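Local coordinates for monomethylamine methyltransferase MtmB1 (Methanosarcina barkeri, PDB 1NTH), which catalyses the transfer of the methyl group of monomethylamine to the corrinoid cofactor of its partner protein MtmC, a step of methanogenesis from methylamine, at residues A[30-35]-A[266-271]; A[43-48]-A[60-65]; A[51-56]-A[315-320]; A[114-119]-A[355-360]; A[260-265]-A[294-299]. One frame throughout, in Å; residues are numbered along the deposited sequence. Where two conformers were deposited one is given.

Interaction 1: residues A[30-35]-A[266-271]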
# COMPACT_ATOMS: atom_id res chain seq x y z
N MET A 30 43.77 21.59 -21.02
CA MET A 30 44.92 21.83 -20.16
C MET A 30 44.89 21.10 -18.81
O MET A 30 45.67 20.18 -18.59
CB MET A 30 45.09 23.34 -19.93
CG MET A 30 46.22 23.70 -18.99
SD MET A 30 46.48 25.49 -18.87
CE MET A 30 45.12 25.96 -17.79
N LYS A 31 44.00 21.50 -17.91
CA LYS A 31 43.95 20.90 -16.59
C LYS A 31 43.82 19.37 -16.57
O LYS A 31 44.61 18.69 -15.93
CB LYS A 31 42.84 21.54 -15.76
CG LYS A 31 43.12 23.01 -15.44
CD LYS A 31 42.03 23.62 -14.58
CE LYS A 31 42.30 25.09 -14.31
NZ LYS A 31 43.57 25.29 -13.56
N ILE A 32 42.84 18.84 -17.29
CA ILE A 32 42.63 17.40 -17.32
C ILE A 32 43.78 16.64 -18.00
O ILE A 32 44.38 15.75 -17.40
CB ILE A 32 41.29 17.04 -18.01
CG1 ILE A 32 40.13 17.51 -17.13
CG2 ILE A 32 41.20 15.54 -18.26
CD1 ILE A 32 40.09 16.86 -15.76
N PRO A 33 44.10 16.98 -19.26
CA PRO A 33 45.20 16.25 -19.91
C PRO A 33 46.54 16.36 -19.19
O PRO A 33 47.31 15.40 -19.16
CB PRO A 33 45.22 16.84 -21.32
CG PRO A 33 44.68 18.23 -21.12
CD PRO A 33 43.53 17.99 -20.16
N MET A 34 46.83 17.52 -18.61
CA MET A 34 48.09 17.69 -17.89
C MET A 34 48.18 16.78 -16.67
O MET A 34 49.19 16.10 -16.45
CB MET A 34 48.27 19.14 -17.43
CG MET A 34 48.80 20.09 -18.49
SD MET A 34 48.95 21.77 -17.85
CE MET A 34 50.42 21.63 -16.84
N LYS A 35 47.12 16.75 -15.87
CA LYS A 35 47.13 15.92 -14.68
C LYS A 35 47.18 14.42 -14.99
O LYS A 35 47.88 13.67 -14.32
CB LYS A 35 45.92 16.23 -13.80
CG LYS A 35 45.96 15.53 -12.44
CD LYS A 35 47.18 15.94 -11.64
CE LYS A 35 47.16 17.41 -11.29
NZ LYS A 35 48.33 17.80 -10.47
N GLY A 266 40.29 10.91 -25.99
CA GLY A 266 39.60 12.15 -25.68
C GLY A 266 40.48 13.14 -24.95
O GLY A 266 41.70 13.14 -25.12
N TYR A 267 39.87 13.98 -24.11
CA TYR A 267 40.62 15.00 -23.38
C TYR A 267 41.72 14.47 -22.46
O TYR A 267 42.72 15.14 -22.24
CB TYR A 267 39.68 15.89 -22.57
CG TYR A 267 38.63 16.61 -23.39
CD1 TYR A 267 38.97 17.26 -24.58
CD2 TYR A 267 37.31 16.68 -22.96
CE1 TYR A 267 38.01 17.94 -25.33
CE2 TYR A 267 36.35 17.36 -23.69
CZ TYR A 267 36.70 17.99 -24.87
OH TYR A 267 35.74 18.67 -25.59
N ALA A 268 41.53 13.27 -21.91
CA ALA A 268 42.52 12.70 -21.00
C ALA A 268 43.75 12.17 -21.72
O ALA A 268 44.86 12.23 -21.20
CB ALA A 268 41.89 11.59 -20.18
N GLY A 269 43.54 11.63 -22.92
CA GLY A 269 44.64 11.08 -23.68
C GLY A 269 44.46 9.61 -24.01
O GLY A 269 43.37 9.17 -24.37
N GLY A 270 45.54 8.84 -23.85
CA GLY A 270 45.52 7.42 -24.16
C GLY A 270 44.91 6.46 -23.16
O GLY A 270 44.11 6.85 -22.30
N ILE A 271 45.30 5.19 -23.28
CA ILE A 271 44.79 4.12 -22.42
C ILE A 271 44.96 4.35 -20.92
O ILE A 271 43.98 4.45 -20.19
CB ILE A 271 45.43 2.76 -22.79
CG1 ILE A 271 45.07 2.40 -24.24
CG2 ILE A 271 44.93 1.68 -21.83
CD1 ILE A 271 45.67 1.09 -24.72
O HOH W 1 47.11 13.55 -21.34

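Interaction 2: residues A[43-48]-A[60-65]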
# COMPACT_ATOMS: atom_id res chain seq x y z
N TYR A 43 53.42 7.63 -11.51
CA TYR A 43 53.16 6.30 -10.98
C TYR A 43 53.67 5.20 -11.91
O TYR A 43 53.53 4.01 -11.61
CB TYR A 43 51.67 6.10 -10.70
CG TYR A 43 51.19 6.84 -9.48
CD1 TYR A 43 50.57 8.08 -9.59
CD2 TYR A 43 51.38 6.31 -8.20
CE1 TYR A 43 50.15 8.78 -8.45
CE2 TYR A 43 50.96 7.00 -7.06
CZ TYR A 43 50.35 8.23 -7.20
OH TYR A 43 49.93 8.90 -6.08
N GLY A 44 54.25 5.60 -13.04
CA GLY A 44 54.78 4.64 -13.99
C GLY A 44 53.77 3.61 -14.47
O GLY A 44 54.08 2.43 -14.59
N LEU A 45 52.55 4.06 -14.76
CA LEU A 45 51.52 3.15 -15.22
C LEU A 45 51.80 2.58 -16.60
O LEU A 45 52.08 3.32 -17.55
CB LEU A 45 50.15 3.85 -15.21
CG LEU A 45 49.72 4.42 -13.86
CD1 LEU A 45 48.33 5.03 -13.99
CD2 LEU A 45 49.73 3.33 -12.79
N ASP A 46 51.73 1.26 -16.71
CA ASP A 46 51.96 0.54 -17.95
C ASP A 46 51.14 -0.74 -17.86
O ASP A 46 51.45 -1.63 -17.06
CB ASP A 46 53.45 0.19 -18.09
CG ASP A 46 53.79 -0.41 -19.44
OD1 ASP A 46 52.86 -0.84 -20.16
OD2 ASP A 46 54.99 -0.46 -19.78
N PHE A 47 50.09 -0.84 -18.67
CA PHE A 47 49.22 -2.02 -18.65
C PHE A 47 49.77 -3.21 -19.43
O PHE A 47 49.22 -4.31 -19.36
CB PHE A 47 47.82 -1.64 -19.15
CG PHE A 47 47.12 -0.62 -18.29
CD1 PHE A 47 47.65 -0.21 -17.07
CD2 PHE A 47 45.90 -0.08 -18.71
CE1 PHE A 47 46.99 0.72 -16.28
CE2 PHE A 47 45.23 0.85 -17.92
CZ PHE A 47 45.78 1.26 -16.70
N LYS A 48 50.85 -2.98 -20.16
CA LYS A 48 51.51 -4.03 -20.93
C LYS A 48 50.59 -4.96 -21.74
O LYS A 48 50.76 -6.17 -21.73
CB LYS A 48 52.38 -4.86 -19.98
CG LYS A 48 53.38 -4.01 -19.22
CD LYS A 48 54.07 -4.79 -18.12
CE LYS A 48 55.02 -3.88 -17.33
NZ LYS A 48 55.64 -4.58 -16.17
N GLU A 60 47.42 -0.95 -7.58
CA GLU A 60 47.40 -0.02 -6.45
C GLU A 60 47.86 1.36 -6.89
O GLU A 60 47.34 2.37 -6.42
CB GLU A 60 48.29 -0.53 -5.32
CG GLU A 60 48.42 0.45 -4.16
CD GLU A 60 49.04 -0.17 -2.93
OE1 GLU A 60 50.03 -0.92 -3.07
OE2 GLU A 60 48.55 0.11 -1.81
N LYS A 61 48.83 1.42 -7.80
CA LYS A 61 49.30 2.71 -8.29
C LYS A 61 48.20 3.37 -9.12
O LYS A 61 48.04 4.59 -9.09
CB LYS A 61 50.58 2.55 -9.11
CG LYS A 61 51.76 2.10 -8.26
CD LYS A 61 53.07 2.15 -9.03
CE LYS A 61 53.06 1.21 -10.22
NZ LYS A 61 54.32 1.32 -11.01
N LEU A 62 47.45 2.57 -9.87
CA LEU A 62 46.36 3.10 -10.68
C LEU A 62 45.28 3.67 -9.76
O LEU A 62 44.70 4.71 -10.05
CB LEU A 62 45.75 2.01 -11.56
CG LEU A 62 44.44 2.37 -12.27
CD1 LEU A 62 44.64 3.62 -13.13
CD2 LEU A 62 43.97 1.20 -13.13
N PHE A 63 45.02 2.99 -8.65
CA PHE A 63 44.01 3.48 -7.72
C PHE A 63 44.46 4.81 -7.13
O PHE A 63 43.68 5.76 -7.06
CB PHE A 63 43.79 2.48 -6.58
CG PHE A 63 42.79 2.94 -5.56
CD1 PHE A 63 41.44 3.04 -5.88
CD2 PHE A 63 43.20 3.33 -4.29
CE1 PHE A 63 40.52 3.52 -4.96
CE2 PHE A 63 42.28 3.81 -3.35
CZ PHE A 63 40.94 3.90 -3.69
N LYS A 64 45.72 4.88 -6.71
CA LYS A 64 46.25 6.11 -6.14
C LYS A 64 46.20 7.24 -7.16
O LYS A 64 45.90 8.38 -6.82
CB LYS A 64 47.68 5.89 -5.65
CG LYS A 64 47.77 5.00 -4.42
CD LYS A 64 49.21 4.84 -3.97
CE LYS A 64 49.31 4.01 -2.70
NZ LYS A 64 50.71 3.84 -2.25
N ALA A 65 46.50 6.91 -8.41
CA ALA A 65 46.47 7.90 -9.49
C ALA A 65 45.06 8.45 -9.68
O ALA A 65 44.85 9.66 -9.80
CB ALA A 65 46.97 7.28 -10.79

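Interaction 3: residues A[51-56]-A[315-320]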
# COMPACT_ATOMS: atom_id res chain seq x y z
N PHE A 51 44.24 -7.05 -20.67
CA PHE A 51 42.87 -6.55 -20.61
C PHE A 51 42.45 -6.49 -19.15
O PHE A 51 41.79 -5.55 -18.71
CB PHE A 51 41.91 -7.47 -21.37
CG PHE A 51 42.08 -7.43 -22.85
CD1 PHE A 51 43.04 -8.22 -23.48
CD2 PHE A 51 41.27 -6.60 -23.63
CE1 PHE A 51 43.19 -8.18 -24.87
CE2 PHE A 51 41.42 -6.55 -25.01
CZ PHE A 51 42.38 -7.35 -25.63
N ILE A 52 42.84 -7.52 -18.40
CA ILE A 52 42.53 -7.61 -16.98
C ILE A 52 43.86 -7.73 -16.25
O ILE A 52 44.62 -8.67 -16.50
CB ILE A 52 41.69 -8.87 -16.66
CG1 ILE A 52 40.49 -8.96 -17.61
CG2 ILE A 52 41.21 -8.82 -15.21
CD1 ILE A 52 39.53 -7.80 -17.51
N PRO A 53 44.16 -6.80 -15.34
CA PRO A 53 45.43 -6.82 -14.60
C PRO A 53 45.63 -8.00 -13.66
O PRO A 53 44.68 -8.52 -13.07
CB PRO A 53 45.40 -5.50 -13.84
CG PRO A 53 43.94 -5.31 -13.56
CD PRO A 53 43.31 -5.68 -14.89
N THR A 54 46.89 -8.42 -13.54
CA THR A 54 47.29 -9.51 -12.67
C THR A 54 48.44 -9.02 -11.79
O THR A 54 49.04 -9.78 -11.04
CB THR A 54 47.77 -10.74 -13.48
OG1 THR A 54 48.88 -10.37 -14.29
CG2 THR A 54 46.65 -11.26 -14.37
N ASP A 55 48.73 -7.72 -11.90
CA ASP A 55 49.80 -7.09 -11.13
C ASP A 55 49.16 -6.16 -10.10
O ASP A 55 48.79 -5.03 -10.42
CB ASP A 55 50.71 -6.27 -12.05
CG ASP A 55 51.92 -5.69 -11.33
OD1 ASP A 55 51.81 -5.37 -10.13
OD2 ASP A 55 52.97 -5.55 -11.98
N LYS A 56 49.03 -6.63 -8.86
CA LYS A 56 48.41 -5.83 -7.82
C LYS A 56 49.16 -4.54 -7.51
O LYS A 56 48.55 -3.55 -7.11
CB LYS A 56 48.21 -6.65 -6.55
CG LYS A 56 47.51 -5.90 -5.43
CD LYS A 56 47.34 -6.78 -4.19
CE LYS A 56 46.65 -6.02 -3.07
NZ LYS A 56 46.49 -6.86 -1.85
N ALA A 315 38.27 -0.46 -19.30
CA ALA A 315 37.22 -0.98 -18.43
C ALA A 315 37.74 -2.09 -17.51
O ALA A 315 37.45 -2.11 -16.32
CB ALA A 315 36.05 -1.49 -19.26
N GLY A 316 38.52 -3.01 -18.08
CA GLY A 316 39.06 -4.11 -17.30
C GLY A 316 39.94 -3.66 -16.15
O GLY A 316 39.81 -4.14 -15.03
N TRP A 317 40.85 -2.73 -16.43
CA TRP A 317 41.75 -2.23 -15.39
C TRP A 317 41.01 -1.38 -14.36
O TRP A 317 41.27 -1.50 -13.17
CB TRP A 317 42.89 -1.41 -16.01
CG TRP A 317 44.01 -2.26 -16.52
CD1 TRP A 317 44.04 -2.98 -17.68
CD2 TRP A 317 45.26 -2.51 -15.87
NE1 TRP A 317 45.23 -3.66 -17.79
CE2 TRP A 317 46.00 -3.39 -16.69
CE3 TRP A 317 45.83 -2.07 -14.66
CZ2 TRP A 317 47.28 -3.84 -16.34
CZ3 TRP A 317 47.11 -2.52 -14.32
CH2 TRP A 317 47.81 -3.40 -15.16
N ALA A 318 40.10 -0.53 -14.82
CA ALA A 318 39.36 0.31 -13.89
C ALA A 318 38.53 -0.53 -12.92
O ALA A 318 38.56 -0.32 -11.71
CB ALA A 318 38.45 1.27 -14.66
N CYS A 319 37.79 -1.50 -13.46
CA CYS A 319 36.95 -2.35 -12.62
C CYS A 319 37.75 -3.27 -11.71
O CYS A 319 37.41 -3.43 -10.53
CB CYS A 319 36.01 -3.19 -13.48
SG CYS A 319 34.80 -4.11 -12.49
N ALA A 320 38.80 -3.89 -12.23
CA ALA A 320 39.61 -4.78 -11.41
C ALA A 320 40.19 -4.00 -10.24
O ALA A 320 40.24 -4.49 -9.11
CB ALA A 320 40.74 -5.40 -12.23

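Interaction 4: residues A[114-119]-A[355-360]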
# COMPACT_ATOMS: atom_id res chain seq x y z
N ARG A 114 25.07 -8.02 -5.49
CA ARG A 114 26.13 -8.07 -4.49
C ARG A 114 27.49 -7.95 -5.16
O ARG A 114 27.62 -8.20 -6.36
CB ARG A 114 26.03 -9.37 -3.69
CG ARG A 114 24.68 -9.54 -2.98
CD ARG A 114 24.70 -10.68 -1.98
NE ARG A 114 23.43 -10.81 -1.27
CZ ARG A 114 22.49 -11.70 -1.56
NH1 ARG A 114 22.67 -12.56 -2.56
NH2 ARG A 114 21.36 -11.74 -0.86
N LYS A 115 28.51 -7.58 -4.39
CA LYS A 115 29.85 -7.41 -4.95
C LYS A 115 30.47 -8.65 -5.57
O LYS A 115 30.30 -9.77 -5.08
CB LYS A 115 30.80 -6.86 -3.88
CG LYS A 115 32.21 -6.60 -4.42
CD LYS A 115 33.17 -6.07 -3.37
CE LYS A 115 34.55 -5.84 -3.99
NZ LYS A 115 35.52 -5.32 -2.99
N ARG A 116 31.20 -8.44 -6.67
CA ARG A 116 31.92 -9.51 -7.36
C ARG A 116 33.39 -9.12 -7.38
O ARG A 116 33.74 -7.95 -7.49
CB ARG A 116 31.45 -9.67 -8.80
CG ARG A 116 30.07 -10.29 -8.97
CD ARG A 116 29.75 -10.56 -10.44
NE ARG A 116 30.57 -11.63 -11.01
CZ ARG A 116 31.57 -11.44 -11.87
NH1 ARG A 116 31.88 -10.21 -12.28
NH2 ARG A 116 32.25 -12.47 -12.34
N SER A 117 34.26 -10.12 -7.25
CA SER A 117 35.70 -9.86 -7.28
C SER A 117 36.21 -10.23 -8.67
O SER A 117 35.47 -10.77 -9.49
CB SER A 117 36.41 -10.70 -6.23
OG SER A 117 36.21 -12.09 -6.47
N VAL A 118 37.47 -9.92 -8.93
CA VAL A 118 38.07 -10.27 -10.21
C VAL A 118 38.03 -11.79 -10.32
O VAL A 118 38.37 -12.49 -9.36
CB VAL A 118 39.53 -9.78 -10.27
CG1 VAL A 118 40.20 -10.29 -11.54
CG2 VAL A 118 39.57 -8.26 -10.23
N GLY A 119 37.60 -12.30 -11.47
CA GLY A 119 37.53 -13.74 -11.69
C GLY A 119 36.50 -14.48 -10.85
O GLY A 119 36.53 -15.70 -10.75
N THR A 355 35.31 -9.52 -20.78
CA THR A 355 36.10 -8.53 -20.05
C THR A 355 35.40 -8.06 -18.77
O THR A 355 36.01 -8.04 -17.70
CB THR A 355 36.37 -7.29 -20.93
OG1 THR A 355 37.03 -7.71 -22.13
CG2 THR A 355 37.25 -6.29 -20.19
N ASP A 356 34.13 -7.69 -18.89
CA ASP A 356 33.36 -7.21 -17.74
C ASP A 356 33.18 -8.27 -16.66
O ASP A 356 33.32 -8.00 -15.47
CB ASP A 356 31.99 -6.71 -18.18
CG ASP A 356 32.07 -5.43 -19.01
OD1 ASP A 356 33.09 -4.71 -18.89
OD2 ASP A 356 31.11 -5.15 -19.76
N THR A 357 32.86 -9.49 -17.08
CA THR A 357 32.67 -10.58 -16.13
C THR A 357 33.96 -10.91 -15.38
O THR A 357 33.98 -10.96 -14.15
CB THR A 357 32.15 -11.84 -16.85
OG1 THR A 357 30.90 -11.56 -17.48
CG2 THR A 357 31.97 -12.99 -15.86
N ALA A 358 35.04 -11.11 -16.12
CA ALA A 358 36.31 -11.44 -15.49
C ALA A 358 36.90 -10.31 -14.65
O ALA A 358 37.57 -10.56 -13.65
CB ALA A 358 37.31 -11.88 -16.54
N SER A 359 36.66 -9.06 -15.05
CA SER A 359 37.21 -7.92 -14.32
C SER A 359 36.46 -7.60 -13.03
O SER A 359 36.92 -6.78 -12.24
CB SER A 359 37.28 -6.68 -15.22
OG SER A 359 35.99 -6.20 -15.57
N GLY A 360 35.31 -8.23 -12.83
CA GLY A 360 34.56 -8.01 -11.60
C GLY A 360 33.32 -7.12 -11.63
O GLY A 360 32.87 -6.69 -10.57

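Interaction 5: residues A[260-265]-A[294-299]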
# COMPACT_ATOMS: atom_id res chain seq x y z
N GLN A 260 29.26 7.33 -16.29
CA GLN A 260 30.26 8.17 -16.94
C GLN A 260 30.88 7.31 -18.02
O GLN A 260 31.14 6.12 -17.82
CB GLN A 260 31.33 8.65 -15.94
CG GLN A 260 31.99 9.97 -16.37
CD GLN A 260 33.19 9.78 -17.28
OE1 GLN A 260 33.42 10.57 -18.20
NE2 GLN A 260 33.98 8.75 -17.01
N MET A 261 31.08 7.91 -19.19
CA MET A 261 31.64 7.19 -20.32
C MET A 261 32.91 7.88 -20.79
O MET A 261 32.86 8.70 -21.72
CB MET A 261 30.61 7.12 -21.44
CG MET A 261 29.32 6.38 -21.07
SD MET A 261 28.25 7.23 -19.87
CE MET A 261 27.41 8.41 -20.94
N PRO A 262 34.05 7.57 -20.17
CA PRO A 262 35.32 8.20 -20.56
C PRO A 262 35.67 7.89 -22.01
O PRO A 262 35.43 6.78 -22.49
CB PRO A 262 36.31 7.61 -19.56
CG PRO A 262 35.74 6.26 -19.25
CD PRO A 262 34.26 6.55 -19.12
N ILE A 263 36.23 8.88 -22.69
CA ILE A 263 36.57 8.72 -24.09
C ILE A 263 38.05 8.45 -24.35
O ILE A 263 38.90 9.30 -24.07
CB ILE A 263 36.15 9.98 -24.88
CG1 ILE A 263 34.64 10.22 -24.72
CG2 ILE A 263 36.49 9.82 -26.36
CD1 ILE A 263 34.14 11.51 -25.34
N PHE A 264 38.34 7.27 -24.89
CA PHE A 264 39.72 6.93 -25.22
C PHE A 264 40.12 7.84 -26.37
O PHE A 264 39.41 7.92 -27.37
CB PHE A 264 39.82 5.48 -25.69
CG PHE A 264 41.11 5.17 -26.40
CD1 PHE A 264 42.32 5.20 -25.72
CD2 PHE A 264 41.12 4.94 -27.78
CE1 PHE A 264 43.52 4.99 -26.39
CE2 PHE A 264 42.32 4.73 -28.46
CZ PHE A 264 43.53 4.76 -27.76
N GLY A 265 41.25 8.52 -26.23
CA GLY A 265 41.69 9.42 -27.27
C GLY A 265 41.02 10.77 -27.09
O GLY A 265 41.17 11.67 -27.92
N HIS A 294 27.80 2.49 -9.95
CA HIS A 294 28.29 3.30 -11.06
C HIS A 294 28.39 2.51 -12.35
O HIS A 294 28.93 1.40 -12.38
CB HIS A 294 29.67 3.86 -10.71
CG HIS A 294 30.32 4.61 -11.83
ND1 HIS A 294 29.91 5.87 -12.22
CD2 HIS A 294 31.32 4.26 -12.67
CE1 HIS A 294 30.64 6.27 -13.25
NE2 HIS A 294 31.50 5.31 -13.55
N LEU A 295 27.88 3.11 -13.43
CA LEU A 295 27.92 2.49 -14.74
C LEU A 295 29.02 3.14 -15.58
O LEU A 295 29.02 4.35 -15.78
CB LEU A 295 26.58 2.66 -15.45
CG LEU A 295 26.49 2.03 -16.84
CD1 LEU A 295 26.50 0.51 -16.73
CD2 LEU A 295 25.24 2.50 -17.52
N ASP A 296 29.95 2.31 -16.05
CA ASP A 296 31.06 2.78 -16.87
C ASP A 296 30.68 2.57 -18.33
O ASP A 296 29.59 2.09 -18.64
CB ASP A 296 32.31 1.95 -16.52
CG ASP A 296 33.60 2.55 -17.05
OD1 ASP A 296 33.57 3.59 -17.74
OD2 ASP A 296 34.66 1.96 -16.76
N GLY A 297 31.58 2.95 -19.23
CA GLY A 297 31.33 2.78 -20.65
C GLY A 297 32.41 3.47 -21.46
O GLY A 297 32.11 4.38 -22.23
N PRO A 298 33.68 3.07 -21.31
CA PRO A 298 34.77 3.70 -22.08
C PRO A 298 34.47 3.58 -23.56
O PRO A 298 34.15 2.49 -24.04
CB PRO A 298 36.00 2.89 -21.67
CG PRO A 298 35.64 2.36 -20.30
CD PRO A 298 34.20 1.95 -20.50
N VAL A 299 34.57 4.68 -24.29
CA VAL A 299 34.27 4.65 -25.72
C VAL A 299 35.41 5.19 -26.57
O VAL A 299 36.12 6.11 -26.16
CB VAL A 299 32.97 5.43 -26.00
CG1 VAL A 299 33.14 6.88 -25.59
CG2 VAL A 299 32.60 5.32 -27.47
O HOH W 2 33.23 5.63 -15.62

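Interaction 1: residues A[30-35]-A[266-271]
The five-membered ring of Pro-33 has the carbonyl oxygen of Tyr-267 over one face: Tyr-267 O lies 3.2 Å from Pro-33 CB, and 3.6 and 3.8 Å from CD and CG of the same proline. The phenol ring of Tyr-267 stays off this face; it leads away from Pro-33 and meets Asp-28, earlier on helix 24-42. Pro-33 has no N-H for the preceding turn, which leaves the helix kinked at this point, and its ring face lies against the loop carbonyl where CA of Pro-33 and CA of Ala-268 are 4.6 Å apart. No direct hydrogen bond joins the segments. Instead one water gives a proton to Pro-33 O at 2.9 Å and another to Ala-268 O at 2.6 Å, tying two carbonyls that could not bond to each other. The segment 266-271 is a beta-alpha loop of the TIM barrel, leading from strand 263-264 to helix 271-288, and helix 24-42, near the N-terminus, packs against it. The loop begins with a turn held by a weak bond from Gly-269 N to Gly-266 O. Gly-269 then takes a positive phi (121°) at backbone angles that would jam a CB against the preceding carbonyl, and Gly-270 serves as N-cap of helix 271-288. Beside the proline, Ile-32 turns CG2 anti to its backbone N (chi1 -68° for CG1), where this methyl comes 4.2 Å from Ala-268 CA; the side chain of Ile-32 also touches Trp-27, Met-69 and Leu-236.

Interaction 2: residues A[43-48]-A[60-65]
Tyr-43 lays its ring over the backbone of helix 56-73, with Lys-61 O 3.8 Å above the ring plane and Ala-65 N above the same face, both toward the rim. These two atoms are partners in one helical hydrogen bond, so the ring covers a closed turn. CE2 of Tyr-43 lies 3.7 Å from Lys-64 CB, CD1 touches Ala-65 CB, and the hydroxyl bonds to Glu-68 one turn on. An alanine at Tyr-43 would probably open a gap beside Lys-64 and Ala-65 and leave Glu-68 without its hydroxyl partner. Lys-61 runs past Tyr-43 in the opposite direction and bends at chi3 (-63°), which swings CE back toward the loop; NZ then donates to Tyr-43 O at 2.9 Å, with a C=O...N angle of 157°. That carbonyl lies where the chain leaves helix 24-42, through a Schellman motif at Gly-44, whose positive phi turns the chain out of the helix; helix 56-73 then runs back against helix 24-42 as the second arm of a helical hairpin. Leu-45 packs on helix 56-73 and also touches Ile-276 of helix 271-288. Its CD2 sits 3.9 Å from Lys-61 CB, while its CD1 meets Leu-62 CD1 at 4.0 Å and also Ala-65 CB. Further along, Phe-47 CZ reaches Leu-62 CD2 at 4.0 Å, the two side chains crossing at about a right angle.

Interaction 3: residues A[51-56]-A[315-320]
A proline-on-tryptophan CH-pi contact, wholly buried, seats the loop before helix 56-73 on helix 309-325 of the barrel's outer layer. Pro-53 CB stands 3.2 Å from the centroid of the six-membered ring of Trp-317, only 4° off the ring normal, so CB sits almost squarely over the ring centre. The opposite face of the indole is stacked by Phe-47, and Trp-317 NE1 donates to Glu-50 O, which probably helps to fix the rotation of the ring. Replacing Trp-317 by an alanine would probably leave Pro-53 and Phe-47 with a gap between them and Glu-50 O without its donor. Pro-53 is also clasped from the helix side, where its CG sits 3.5 Å from Ala-320 CB, a tight carbon contact. One turn back, Gly-316 allows the loop backbone to come close: a CB on it would clash with Phe-51 O. Instead Gly-316 CA offers a C-H to Phe-51 O at 3.4 Å, with 148° at the hydrogen. That oxygen is buried and has no conventional hydrogen-bond partner, so this weak contact is likely to matter to it. Helix 398-410 also holds the loop, Asn-402 OD1 accepting from the backbone N of both Phe-51 and Ile-52. Met-59 of helix 56-73 touches Pro-53 and Ala-320, and Ser-359 of helix 343-359 meets Cys-319.

Interaction 4: residues A[114-119]-A[355-360]
Arg-116 and Gly-119 grip the C-terminal end of helix 343-359, which closes in a Schellman motif at Gly-360 just before the barrel strand 363-366. The last carbonyls of a helix lack the amides of a further turn, and here the loop 114-119 supplies donors. The guanidinium of Arg-116 meets Thr-357 O end-on, NH1 and NH2 each at 2.9 Å. The oxygen lies in the plane of the guanidinium, but only NH1 arrives in the carbonyl plane on a lone pair; NH2 stands 38° out of it. A bend at chi3 (68°) brings NE round, and the group is held further by NE to Ala-122 O and by NH1 to Arg-361 O. Its positive charge at a helix C-terminus would probably be favoured by the helix dipole. Next along, Gly-119 N donates to Ala-358 O at 2.8 Å, and Val-118 CG1 packs 3.4 Å from that oxygen. Gly-360 N makes weak bonds to Asp-356 O and Thr-357 O. The backbone N of Arg-116 is satisfied by Glu-362, and Thr-357 OG1 by Ser-353 O. At the start of the loop, Arg-114 pairs with Glu-101 of a neighbouring subunit. Inside the helix, Thr-355 O takes two donors of Ser-359 from opposite faces of its plane, the backbone N at 2.9 Å and OG at 2.8 Å.

Interaction 5: residues A[260-265]-A[294-299]
Segments 260-265 and 294-299 run parallel, their directions 29° apart, joined by backbone bonds from Gln-260 N to Leu-295 O at 3.0 Å, from Val-299 N to Pro-262 O at 2.9 Å and from Phe-264 N to Val-299 O at 2.8 Å. Between them the pairing is interrupted, since Pro-262 has no N-H and Gly-297 N is diverted to Asp-296 OD1, and C-H groups face carbonyls instead: Pro-298 CA lies 3.2 Å from Pro-262 O. The two proline rings touch through their CG atoms. At the bridge, Ile-263 and Val-299 lie side by side on one face of the sheet, pointing the same way. Val-299 puts CG1 between its backbone N and carbonyl carbon (chi1 61°), where this branch meets Ile-263 CG1 at 3.8 Å. Asp-296 bends back on its own chain: OD1 accepts from Gly-297 N above the carboxylate plane and also lies 3.3 Å from Pro-262 CD, the two side chains crossing at about a right angle. Its OD2 forms a salt bridge with Arg-361. His-294 offers an imidazole edge to Gln-260, with CE1 3.7 Å from Gln-260 CB in the ring plane; ND1 bonds to Asp-258. At the same edge, NE2 shares a hydrogen bond with a water that also probably donates to Gln-260 O. Strand 263-264, helix 271-288 and strand 293-300 make up a beta-alpha-beta crossover, the repeating element of the parallel TIM barrel, and this contact carries the pairing on toward the C-terminal ends of the strands, the side on which enzymes of this fold carry their active sites.

Overall arrangement
Along the chain the N-terminal helical hairpin comes first: interaction 2 closes it, while interactions 1 and 3 attach it to barrel parts more than 200 residues later. Interaction 5, about 8 Å from the chain's centre, pairs two barrel strands, and helices 271-288 and 309-325 lead outward to the hairpin. Interactions 1 and 4 lie farthest apart, with centres about 27 Å away, one by a loop after a strand, the other by a helix end. Interaction 3 sits between, its centre about 10 Å from those of interactions 2 and 4, and touches both. Interactions 1 and 3 hold the hairpin against one side of the TIM barrel; interaction 4 ties a later loop to a barrel helix.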